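Local coordinates for cellulase (Uncultured bacterium, PDB 6XSO), which acts as a broad-specificity endoglucanase of glycoside hydrolase family 5, subfamily 4, probably cleaving internal beta-1,4 bonds in cellulose and related plant polysaccharides, at residues Thr125-Lys129 / Leu180-Cys184; Lys137-Ala141 / Thr200-Asn204; Cys184-Phe188 / Trp243-Leu247; Thr233-Gly239 / Pro250-Leu254. One frame throughout, in Å; residues are numbered along the deposited sequence.

Interaction 1 of 4, residues Thr125-Lys129 / Leu180-Cys184; sequences TGADK and LNSWC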
loop_
_atom_site.group_PDB
_atom_site.type_symbol
_atom_site.label_atom_id
_atom_site.label_comp_id
_atom_site.label_asym_id
_atom_site.label_seq_id
_atom_site.Cartn_x
_atom_site.Cartn_y
_atom_site.Cartn_z
ATOM N N THR A 125 -9.023 -0.025 -7.717
ATOM C CA THR A 125 -9.916 -0.566 -6.705
ATOM C C THR A 125 -10.608 0.580 -5.975
ATOM O O THR A 125 -10.201 1.747 -6.056
ATOM C CB THR A 125 -9.160 -1.380 -5.646
ATOM O OG1 THR A 125 -8.337 -0.502 -4.857
ATOM C CG2 THR A 125 -8.312 -2.478 -6.245
ATOM N N GLY A 126 -11.647 0.225 -5.218
ATOM C CA GLY A 126 -12.205 1.101 -4.212
ATOM C C GLY A 126 -13.693 1.326 -4.352
ATOM O O GLY A 126 -14.391 0.686 -5.148
ATOM N N ALA A 127 -14.199 2.238 -3.528
ATOM C CA ALA A 127 -15.629 2.491 -3.456
ATOM C C ALA A 127 -16.112 3.338 -4.629
ATOM O O ALA A 127 -15.572 4.420 -4.901
ATOM C CB ALA A 127 -15.946 3.202 -2.139
ATOM N N ASP A 128 -17.138 2.848 -5.311
ATOM C CA ASP A 128 -17.779 3.629 -6.356
ATOM C C ASP A 128 -18.323 4.930 -5.790
ATOM O O ASP A 128 -18.858 4.962 -4.677
ATOM C CB ASP A 128 -18.971 2.873 -6.931
ATOM C CG ASP A 128 -18.611 1.520 -7.482
ATOM O OD1 ASP A 128 -17.464 1.349 -7.954
ATOM O OD2 ASP A 128 -19.512 0.645 -7.453
ATOM N N LYS A 129 -18.246 5.995 -6.584
ATOM C CA LYS A 129 -18.770 7.288 -6.154
ATOM C C LYS A 129 -18.964 8.163 -7.376
ATOM O O LYS A 129 -17.989 8.494 -8.059
ATOM C CB LYS A 129 -17.788 7.942 -5.172
ATOM C CG LYS A 129 -18.130 9.355 -4.732
ATOM C CD LYS A 129 -19.485 9.435 -4.058
ATOM C CE LYS A 129 -19.569 10.655 -3.147
ATOM N NZ LYS A 129 -18.767 11.805 -3.658
ATOM N N LEU A 180 -21.008 -4.081 -3.327
ATOM C CA LEU A 180 -21.755 -3.203 -2.438
ATOM C C LEU A 180 -20.862 -2.162 -1.792
ATOM O O LEU A 180 -21.350 -1.367 -0.986
ATOM C CB LEU A 180 -22.409 -4.027 -1.327
ATOM C CG LEU A 180 -23.173 -5.270 -1.787
ATOM C CD1 LEU A 180 -23.604 -6.092 -0.580
ATOM C CD2 LEU A 180 -24.371 -4.918 -2.640
ATOM N N ASN A 181 -19.570 -2.163 -2.137
ATOM C CA ASN A 181 -18.597 -1.230 -1.588
ATOM C C ASN A 181 -18.502 -1.367 -0.074
ATOM O O ASN A 181 -18.362 -0.380 0.651
ATOM C CB ASN A 181 -18.911 0.194 -2.035
ATOM C CG ASN A 181 -18.911 0.316 -3.542
ATOM O OD1 ASN A 181 -17.873 0.147 -4.176
ATOM N ND2 ASN A 181 -20.088 0.550 -4.130
ATOM N N SER A 182 -18.541 -2.613 0.406
ATOM C CA SER A 182 -18.524 -2.854 1.841
ATOM C C SER A 182 -17.137 -2.623 2.431
ATOM O O SER A 182 -16.153 -3.228 1.991
ATOM C CB SER A 182 -18.891 -4.311 2.137
ATOM O OG SER A 182 -20.185 -4.651 1.700
ATOM N N TRP A 183 -17.071 -1.780 3.460
ATOM C CA TRP A 183 -15.887 -1.692 4.303
ATOM C C TRP A 183 -15.964 -2.753 5.403
ATOM O O TRP A 183 -16.979 -3.430 5.586
ATOM C CB TRP A 183 -15.725 -0.263 4.868
ATOM C CG TRP A 183 -15.484 0.728 3.764
ATOM C CD1 TRP A 183 -16.385 1.615 3.241
ATOM C CD2 TRP A 183 -14.283 0.881 3.008
ATOM N NE1 TRP A 183 -15.818 2.310 2.208
ATOM C CE2 TRP A 183 -14.519 1.894 2.053
ATOM C CE3 TRP A 183 -13.008 0.311 3.082
ATOM C CZ2 TRP A 183 -13.541 2.315 1.156
ATOM C CZ3 TRP A 183 -12.039 0.720 2.175
ATOM C CH2 TRP A 183 -12.310 1.715 1.228
ATOM N N CYS A 184 -14.856 -2.886 6.148
ATOM C CA CYS A 184 -14.772 -3.684 7.372
ATOM C C CYS A 184 -14.653 -5.177 7.090
ATOM O O CYS A 184 -13.709 -5.829 7.551
ATOM C CB CYS A 184 -15.947 -3.423 8.332
ATOM S SG CYS A 184 -16.191 -1.686 8.735
#
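Two loops of a TIM barrel, those that follow strands 116-119 and 168-171, are tied together where the amide of Asn181 reaches Ala127 and Asp128. CG of Asn181 is anti to its carbonyl carbon (chi1 -59°), which sends the amide to Asp128. Asp128 N donates to Asn181 OD1 over 3.0 Å in a fairly straight bond, 163° at the hydrogen, with the donor standing above the carbonyl plane instead of on a lone pair. Asn181 OD1 also lies 3.3 Å from Ala127 CA. The other end of the amide, ND2 of Asn181, makes only a weak bond of 3.4 Å to Asp128 OD2, amide and carboxylate being turned 80° apart. Both loops leave the carboxyl ends of their strands, the side on which family 5 barrels carry the substrate cleft. Asp128 itself is held mainly from within its own loop: OD1 forms a salt bridge with Lys137 and accepts from Ser134 N, which steadies the carboxylate. Were an alanine to stand in for Asn181, Asp128 N would probably lose this acceptor, and the two loops would be freer to shift. Nearer solvent, Ala127 CB rests obliquely against the exposed indole of Trp183, 4.2 Å from CZ2.

Interaction 2 of 4, residues Lys137-Ala141 / Thr200-Asn204; sequences KADEA and TSAYN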
loop_
_atom_site.group_PDB
_atom_site.type_symbol
_atom_site.label_atom_id
_atom_site.label_comp_id
_atom_site.label_asym_id
_atom_site.label_seq_id
_atom_site.Cartn_x
_atom_site.Cartn_y
_atom_site.Cartn_z
ATOM N N LYS A 137 -12.888 -5.440 -8.564
ATOM C CA LYS A 137 -13.788 -5.629 -7.433
ATOM C C LYS A 137 -13.656 -7.030 -6.852
ATOM O O LYS A 137 -13.404 -8.003 -7.573
ATOM C CB LYS A 137 -15.247 -5.403 -7.834
ATOM C CG LYS A 137 -15.516 -4.023 -8.416
ATOM C CD LYS A 137 -17.006 -3.745 -8.440
ATOM C CE LYS A 137 -17.361 -2.374 -8.958
ATOM N NZ LYS A 137 -16.763 -1.294 -8.136
ATOM N N ALA A 138 -13.865 -7.117 -5.536
ATOM C CA ALA A 138 -13.863 -8.389 -4.814
ATOM C C ALA A 138 -15.217 -9.046 -5.034
ATOM O O ALA A 138 -16.113 -9.027 -4.184
ATOM C CB ALA A 138 -13.562 -8.170 -3.336
ATOM N N ASP A 139 -15.361 -9.604 -6.231
ATOM C CA ASP A 139 -16.592 -10.213 -6.714
ATOM C C ASP A 139 -16.113 -11.236 -7.727
ATOM O O ASP A 139 -15.334 -10.875 -8.615
ATOM C CB ASP A 139 -17.477 -9.170 -7.374
ATOM C CG ASP A 139 -18.745 -9.765 -7.950
ATOM O OD1 ASP A 139 -18.689 -10.451 -9.004
ATOM O OD2 ASP A 139 -19.822 -9.586 -7.339
ATOM N N GLU A 140 -16.478 -12.510 -7.545
ATOM C CA GLU A 140 -15.860 -13.553 -8.361
ATOM C C GLU A 140 -16.228 -13.414 -9.836
ATOM O O GLU A 140 -15.444 -13.791 -10.709
ATOM C CB GLU A 140 -16.202 -14.951 -7.828
ATOM C CG GLU A 140 -15.302 -16.022 -8.422
ATOM C CD GLU A 140 -15.463 -17.363 -7.761
ATOM O OE1 GLU A 140 -16.151 -17.427 -6.727
ATOM O OE2 GLU A 140 -14.901 -18.332 -8.323
ATOM N N ALA A 141 -17.411 -12.883 -10.147
ATOM C CA ALA A 141 -17.730 -12.620 -11.550
ATOM C C ALA A 141 -16.833 -11.515 -12.123
ATOM O O ALA A 141 -16.375 -11.593 -13.264
ATOM C CB ALA A 141 -19.216 -12.286 -11.719
ATOM N N THR A 200 -18.614 -14.949 0.303
ATOM C CA THR A 200 -17.846 -16.060 -0.249
ATOM C C THR A 200 -17.275 -15.697 -1.611
ATOM O O THR A 200 -16.125 -16.036 -1.923
ATOM C CB THR A 200 -18.744 -17.301 -0.318
ATOM O OG1 THR A 200 -19.127 -17.686 1.008
ATOM C CG2 THR A 200 -18.033 -18.454 -1.003
ATOM N N SER A 201 -18.067 -14.995 -2.431
ATOM C CA SER A 201 -17.599 -14.543 -3.736
ATOM C C SER A 201 -16.426 -13.595 -3.584
ATOM O O SER A 201 -15.448 -13.663 -4.343
ATOM C CB SER A 201 -18.754 -13.838 -4.457
ATOM O OG SER A 201 -18.419 -13.495 -5.792
ATOM N N ALA A 202 -16.510 -12.718 -2.588
ATOM C CA ALA A 202 -15.513 -11.671 -2.402
ATOM C C ALA A 202 -14.162 -12.251 -2.028
ATOM O O ALA A 202 -13.137 -11.856 -2.596
ATOM C CB ALA A 202 -16.012 -10.717 -1.328
ATOM N N TYR A 203 -14.136 -13.212 -1.102
ATOM C CA TYR A 203 -12.850 -13.798 -0.719
ATOM C C TYR A 203 -12.287 -14.682 -1.822
ATOM O O TYR A 203 -11.069 -14.712 -2.024
ATOM C CB TYR A 203 -12.949 -14.493 0.643
ATOM C CG TYR A 203 -13.368 -13.522 1.728
ATOM C CD1 TYR A 203 -12.626 -12.376 2.001
ATOM C CD2 TYR A 203 -14.498 -13.733 2.474
ATOM C CE1 TYR A 203 -13.022 -11.483 2.972
ATOM C CE2 TYR A 203 -14.894 -12.840 3.452
ATOM C CZ TYR A 203 -14.155 -11.706 3.695
ATOM O OH TYR A 203 -14.543 -10.798 4.655
ATOM N N ASN A 204 -13.143 -15.371 -2.584
ATOM C CA ASN A 204 -12.642 -16.076 -3.759
ATOM C C ASN A 204 -11.987 -15.106 -4.742
ATOM O O ASN A 204 -10.958 -15.429 -5.357
ATOM C CB ASN A 204 -13.782 -16.808 -4.464
ATOM C CG ASN A 204 -14.191 -18.093 -3.760
ATOM O OD1 ASN A 204 -13.589 -18.511 -2.765
ATOM N ND2 ASN A 204 -15.244 -18.728 -4.271
#
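Ala138 and Ala202 meet at the tight end of this contact, backbone against backbone with little side chain between. Ala138 O lies 3.2 Å from Ala202 CA in a CA-H...O contact, and the two CB atoms of Ala138 and Ala202 are 4.1 Å apart. Both alanines are buried, with Tyr234 packed on Ala138 and Ala186 on Ala202. Next to them the hydroxyl of Ser201 takes a nearly straight bond from Glu140 N, 2.8 Å from N to OG; it gets there because OG is anti to the backbone N of Ser201 (chi1 -174°). The bond falls on the first turn of helix 140-161, so an N-H at the start of one outer helix of the TIM barrel is satisfied by the side of the next, helix 196-219. Within its own loop, Asp139 is the N-cap of helix 140-161: its OD1 accepts from Asn142 N and, weakly, from Ala141 N. Toward solvent the packing gives way to one polar bridge. The extended chain of Glu140 runs out to Asn204, whose ND2 donates to OE1 over 2.9 Å. The donor keeps in its own amide plane but meets the carboxylate from above, and the two planes are 85° apart. An alanine in place of Glu140 would leave Asn204 ND2 without this acceptor, and the amide would probably be freer to turn on the exposed edge. Glu140 CB, by contrast, stays on the tight side, 3.3 Å from Ser201 OG.

Interaction 3 of 4, residues Cys184-Phe188 / Trp243-Leu247; sequences CFASF and WNAHL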
loop_
_atom_site.group_PDB
_atom_site.type_symbol
_atom_site.label_atom_id
_atom_site.label_comp_id
_atom_site.label_asym_id
_atom_site.label_seq_id
_atom_site.Cartn_x
_atom_site.Cartn_y
_atom_site.Cartn_z
ATOM N N CYS A 184 -14.856 -2.886 6.148
ATOM C CA CYS A 184 -14.772 -3.684 7.372
ATOM C C CYS A 184 -14.653 -5.177 7.090
ATOM O O CYS A 184 -13.709 -5.829 7.551
ATOM C CB CYS A 184 -15.947 -3.423 8.332
ATOM S SG CYS A 184 -16.191 -1.686 8.735
ATOM N N PHE A 185 -15.600 -5.730 6.336
ATOM C CA PHE A 185 -15.556 -7.123 5.921
ATOM C C PHE A 185 -16.507 -7.296 4.740
ATOM O O PHE A 185 -17.433 -6.503 4.543
ATOM C CB PHE A 185 -15.888 -8.069 7.090
ATOM C CG PHE A 185 -17.226 -7.823 7.729
ATOM C CD1 PHE A 185 -18.385 -8.385 7.210
ATOM C CD2 PHE A 185 -17.322 -7.030 8.874
ATOM C CE1 PHE A 185 -19.622 -8.147 7.816
ATOM C CE2 PHE A 185 -18.551 -6.799 9.475
ATOM C CZ PHE A 185 -19.695 -7.350 8.940
ATOM N N ALA A 186 -16.260 -8.338 3.942
ATOM C CA ALA A 186 -17.061 -8.537 2.741
ATOM C C ALA A 186 -18.528 -8.740 3.108
ATOM O O ALA A 186 -18.864 -9.535 3.996
ATOM C CB ALA A 186 -16.547 -9.721 1.931
ATOM N N SER A 187 -19.401 -8.003 2.416
ATOM C CA SER A 187 -20.873 -8.015 2.529
ATOM C C SER A 187 -21.428 -7.216 3.706
ATOM O O SER A 187 -22.636 -7.239 3.930
ATOM C CB SER A 187 -21.480 -9.427 2.479
ATOM O OG SER A 187 -21.483 -10.068 3.740
ATOM N N PHE A 188 -20.593 -6.459 4.428
ATOM C CA PHE A 188 -21.076 -5.621 5.529
ATOM C C PHE A 188 -22.162 -4.653 5.081
ATOM O O PHE A 188 -23.063 -4.333 5.864
ATOM C CB PHE A 188 -19.881 -4.893 6.152
ATOM C CG PHE A 188 -20.227 -3.917 7.264
ATOM C CD1 PHE A 188 -20.956 -4.319 8.373
ATOM C CD2 PHE A 188 -19.792 -2.609 7.197
ATOM C CE1 PHE A 188 -21.250 -3.424 9.382
ATOM C CE2 PHE A 188 -20.086 -1.714 8.202
ATOM C CZ PHE A 188 -20.818 -2.123 9.292
ATOM N N TRP A 243 -16.761 -6.032 17.506
ATOM C CA TRP A 243 -18.139 -5.557 17.441
ATOM C C TRP A 243 -18.988 -6.314 16.429
ATOM O O TRP A 243 -20.211 -6.134 16.408
ATOM C CB TRP A 243 -18.173 -4.031 17.185
ATOM C CG TRP A 243 -17.434 -3.546 15.970
ATOM C CD1 TRP A 243 -16.145 -3.098 15.907
ATOM C CD2 TRP A 243 -17.955 -3.444 14.644
ATOM N NE1 TRP A 243 -15.826 -2.740 14.624
ATOM C CE2 TRP A 243 -16.921 -2.940 13.827
ATOM C CE3 TRP A 243 -19.197 -3.728 14.069
ATOM C CZ2 TRP A 243 -17.086 -2.723 12.468
ATOM C CZ3 TRP A 243 -19.356 -3.521 12.703
ATOM C CH2 TRP A 243 -18.304 -3.016 11.922
ATOM N N ASN A 244 -18.374 -7.151 15.597
ATOM C CA ASN A 244 -19.089 -7.999 14.657
ATOM C C ASN A 244 -18.262 -9.265 14.512
ATOM O O ASN A 244 -17.033 -9.196 14.461
ATOM C CB ASN A 244 -19.241 -7.304 13.295
ATOM C CG ASN A 244 -20.104 -8.094 12.324
ATOM O OD1 ASN A 244 -19.677 -9.117 11.784
ATOM N ND2 ASN A 244 -21.322 -7.616 12.090
ATOM N N ALA A 245 -18.936 -10.411 14.451
ATOM C CA ALA A 245 -18.252 -11.695 14.378
ATOM C C ALA A 245 -17.529 -11.938 13.060
ATOM O O ALA A 245 -16.827 -12.949 12.957
ATOM C CB ALA A 245 -19.247 -12.844 14.577
ATOM N N HIS A 246 -17.689 -11.069 12.056
ATOM C CA HIS A 246 -17.031 -11.236 10.764
ATOM C C HIS A 246 -15.794 -10.376 10.605
ATOM O O HIS A 246 -15.157 -10.428 9.551
ATOM C CB HIS A 246 -17.999 -10.928 9.617
ATOM C CG HIS A 246 -19.154 -11.870 9.567
ATOM N ND1 HIS A 246 -19.019 -13.172 9.137
ATOM C CD2 HIS A 246 -20.450 -11.715 9.915
ATOM C CE1 HIS A 246 -20.186 -13.783 9.232
ATOM N NE2 HIS A 246 -21.077 -12.917 9.675
ATOM N N LEU A 247 -15.410 -9.625 11.636
ATOM C CA LEU A 247 -14.311 -8.679 11.478
ATOM C C LEU A 247 -12.994 -9.368 11.158
ATOM O O LEU A 247 -12.149 -8.778 10.484
ATOM C CB LEU A 247 -14.170 -7.827 12.730
ATOM C CG LEU A 247 -15.242 -6.754 12.877
ATOM C CD1 LEU A 247 -15.174 -6.168 14.262
ATOM C CD2 LEU A 247 -15.041 -5.701 11.837
HETATM O O HOH W 1 -11.825 -6.167 9.596
#
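Phe185 is sandwiched: His246 CB sits over the centre of its ring, 3.6 Å from the centroid in a CH-pi contact, while Phe188 CB lies toward the rim of the opposite face. Leu247 CD2 comes in at the ring's edge, 4.0 Å from Phe185 CD2, and the Asn244 amide reaches the far end, with OD1 3.3 Å from Phe185 CZ. An aromatic pair flanks this cluster. Trp243 CG lies between its backbone N and carbonyl carbon (chi1 55°), bringing the indole back toward Phe188 and Cys184. Its six-membered ring turns an edge to the face of Phe188 in an offset edge-to-face pair, planes at 66°, and Cys184 SG lies at the same indole's edge, 4.0 Å from CZ2 of Trp243. One shell out, the turns set these groups in place. Asn244 OD1 accepts from His246 N on an in-plane lone pair, an Asx turn that fixes the amide beside Phe185, and a type II turn carries the chain from Phe185 to Phe188. His246 is held further by Asp249, which bonds ND1, and by the stacked ring of Tyr194. Water 1 donates to both Cys184 O and Leu247 O. Here the loops after strands 168-171 and 229-232 pack together beyond the carboxyl ends of a (beta/alpha)8 barrel.

Interaction 4 of 4, residues Thr233-Gly239 / Pro250-Leu254; sequences TYAAANG and PLSKL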
loop_
_atom_site.group_PDB
_atom_site.type_symbol
_atom_site.label_atom_id
_atom_site.label_comp_id
_atom_site.label_asym_id
_atom_site.label_seq_id
_atom_site.Cartn_x
_atom_site.Cartn_y
_atom_site.Cartn_z
ATOM N N THR A 233 -5.315 -7.663 2.059
ATOM C CA THR A 233 -6.577 -8.259 2.451
ATOM C C THR A 233 -7.736 -7.528 1.775
ATOM O O THR A 233 -7.581 -6.409 1.263
ATOM C CB THR A 233 -6.749 -8.117 3.956
ATOM O OG1 THR A 233 -6.632 -6.733 4.286
ATOM C CG2 THR A 233 -5.710 -8.917 4.718
ATOM N N TYR A 234 -8.912 -8.159 1.798
ATOM C CA TYR A 234 -10.172 -7.505 1.469
ATOM C C TYR A 234 -10.216 -6.118 2.092
ATOM O O TYR A 234 -10.067 -5.983 3.307
ATOM C CB TYR A 234 -11.394 -8.351 1.977
ATOM C CG TYR A 234 -12.681 -7.631 1.655
ATOM C CD1 TYR A 234 -13.215 -6.704 2.513
ATOM C CD2 TYR A 234 -13.329 -7.835 0.433
ATOM C CE1 TYR A 234 -14.348 -5.968 2.167
ATOM C CE2 TYR A 234 -14.450 -7.120 0.102
ATOM C CZ TYR A 234 -14.948 -6.187 0.967
ATOM O OH TYR A 234 -16.065 -5.472 0.598
ATOM N N ALA A 235 -10.420 -5.080 1.272
ATOM C CA ALA A 235 -10.536 -3.681 1.692
ATOM C C ALA A 235 -9.287 -3.137 2.394
ATOM O O ALA A 235 -9.319 -2.022 2.949
ATOM C CB ALA A 235 -11.774 -3.419 2.564
ATOM N N ALA A 236 -8.176 -3.884 2.365
ATOM C CA ALA A 236 -7.048 -3.628 3.261
ATOM C C ALA A 236 -7.503 -3.578 4.729
ATOM O O ALA A 236 -6.879 -2.947 5.585
ATOM C CB ALA A 236 -6.259 -2.387 2.833
ATOM N N ALA A 237 -8.600 -4.271 5.039
ATOM C CA ALA A 237 -9.108 -4.342 6.397
ATOM C C ALA A 237 -8.130 -5.104 7.284
ATOM O O ALA A 237 -7.439 -6.026 6.843
ATOM C CB ALA A 237 -10.479 -5.030 6.406
ATOM N N ASN A 238 -8.075 -4.721 8.555
ATOM C CA ASN A 238 -7.030 -5.221 9.444
ATOM C C ASN A 238 -7.533 -6.160 10.533
ATOM O O ASN A 238 -6.724 -6.637 11.338
ATOM C CB ASN A 238 -6.252 -4.061 10.065
ATOM C CG ASN A 238 -7.127 -3.150 10.889
ATOM O OD1 ASN A 238 -7.940 -3.595 11.716
ATOM N ND2 ASN A 238 -6.941 -1.849 10.692
ATOM N N GLY A 239 -8.826 -6.476 10.553
ATOM C CA GLY A 239 -9.359 -7.445 11.483
ATOM C C GLY A 239 -9.631 -6.951 12.881
ATOM O O GLY A 239 -10.159 -7.721 13.685
ATOM N N PRO A 250 -11.573 -10.937 6.770
ATOM C CA PRO A 250 -10.533 -10.506 5.807
ATOM C C PRO A 250 -9.162 -11.094 6.092
ATOM O O PRO A 250 -8.359 -11.298 5.165
ATOM C CB PRO A 250 -10.558 -8.974 5.928
ATOM C CG PRO A 250 -11.988 -8.687 6.298
ATOM C CD PRO A 250 -12.326 -9.789 7.308
ATOM N N LEU A 251 -8.870 -11.398 7.351
ATOM C CA LEU A 251 -7.596 -12.011 7.687
ATOM C C LEU A 251 -7.634 -13.528 7.516
ATOM O O LEU A 251 -6.734 -14.116 6.908
ATOM C CB LEU A 251 -7.197 -11.690 9.135
ATOM C CG LEU A 251 -7.214 -10.240 9.620
ATOM C CD1 LEU A 251 -6.544 -10.143 10.990
ATOM C CD2 LEU A 251 -6.534 -9.270 8.665
ATOM N N SER A 252 -8.670 -14.173 8.044
ATOM C CA SER A 252 -8.694 -15.623 8.069
ATOM C C SER A 252 -9.049 -16.227 6.727
ATOM O O SER A 252 -8.746 -17.402 6.499
ATOM C CB SER A 252 -9.701 -16.121 9.100
ATOM O OG SER A 252 -11.032 -15.856 8.684
ATOM N N LYS A 253 -9.692 -15.462 5.847
ATOM C CA LYS A 253 -10.120 -15.964 4.549
ATOM C C LYS A 253 -9.155 -15.609 3.424
ATOM O O LYS A 253 -9.440 -15.913 2.256
ATOM C CB LYS A 253 -11.527 -15.443 4.226
ATOM C CG LYS A 253 -12.599 -15.787 5.242
ATOM C CD LYS A 253 -12.973 -17.222 5.226
ATOM C CE LYS A 253 -14.106 -17.459 6.219
ATOM N NZ LYS A 253 -14.297 -18.904 6.449
ATOM N N LEU A 254 -8.027 -14.983 3.740
ATOM C CA LEU A 254 -6.991 -14.725 2.749
ATOM C C LEU A 254 -6.167 -15.987 2.554
ATOM O O LEU A 254 -5.764 -16.631 3.528
ATOM C CB LEU A 254 -6.085 -13.586 3.237
ATOM C CG LEU A 254 -4.981 -13.178 2.277
ATOM C CD1 LEU A 254 -5.543 -12.655 0.953
ATOM C CD2 LEU A 254 -4.065 -12.128 2.861
HETATM O O HOH W 2 -9.032 -10.951 2.508
#
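Pro250 O accepts from water 2 at 2.8 Å, and the same water accepts from Tyr234 N, so a single solvent molecule joins two backbones that make no direct hydrogen bond. Thr233 CG2 also lies against this carbonyl, 3.6 Å from Pro250 O. The methyl points that way because OG1 turns between the backbone N and the carbonyl carbon of Thr233 (chi1 55°), where it donates to Ala237 O over 2.8 Å and braces the loop from inside. Apolar contacts do the rest. The Pro250 ring packs on the CB atoms of Tyr234 and Ala237, with Ala237 CB 4.0 Å from Pro250 CG and Tyr234 CB 4.1 Å from Pro250 CB. Leu251 sends CD1 to Asn238 O, at 3.5 Å, and against Gly239 CA, at 3.9 Å; a CB on Gly239 would probably clash with that methyl. Leu254 CD2 closes the other end on the Thr233 methyl. Behind the two leucines lies helix 279-298, Tyr296 meeting Leu251 and Phe297 meeting Leu254. The loop leaving barrel strand 229-232 packs against the short helix 249-252 that follows it, within one beta-to-alpha connection of a TIM barrel.

Interaction 4 is the buried one, interaction 1 lies at the surface, and interactions 2 and 3 are partly buried. Their chemistry follows: interactions 1 and 2 rely on side-chain amides, a hydroxyl and carboxylates, whereas interactions 3 and 4 rest on rings, methyls and a bridging water each. Interactions 1 and 2 both join the connection after strand 116-119 to the one after strand 168-171, first loop to loop and then at the helices. Interaction 3 continues from Cys184, shared with interaction 1, to the connection after strand 229-232, which interaction 4 closes on itself. Two tyrosines knit the set: Tyr203 OH reaches Ala186 N, and Tyr234 OH reaches Ser182 O.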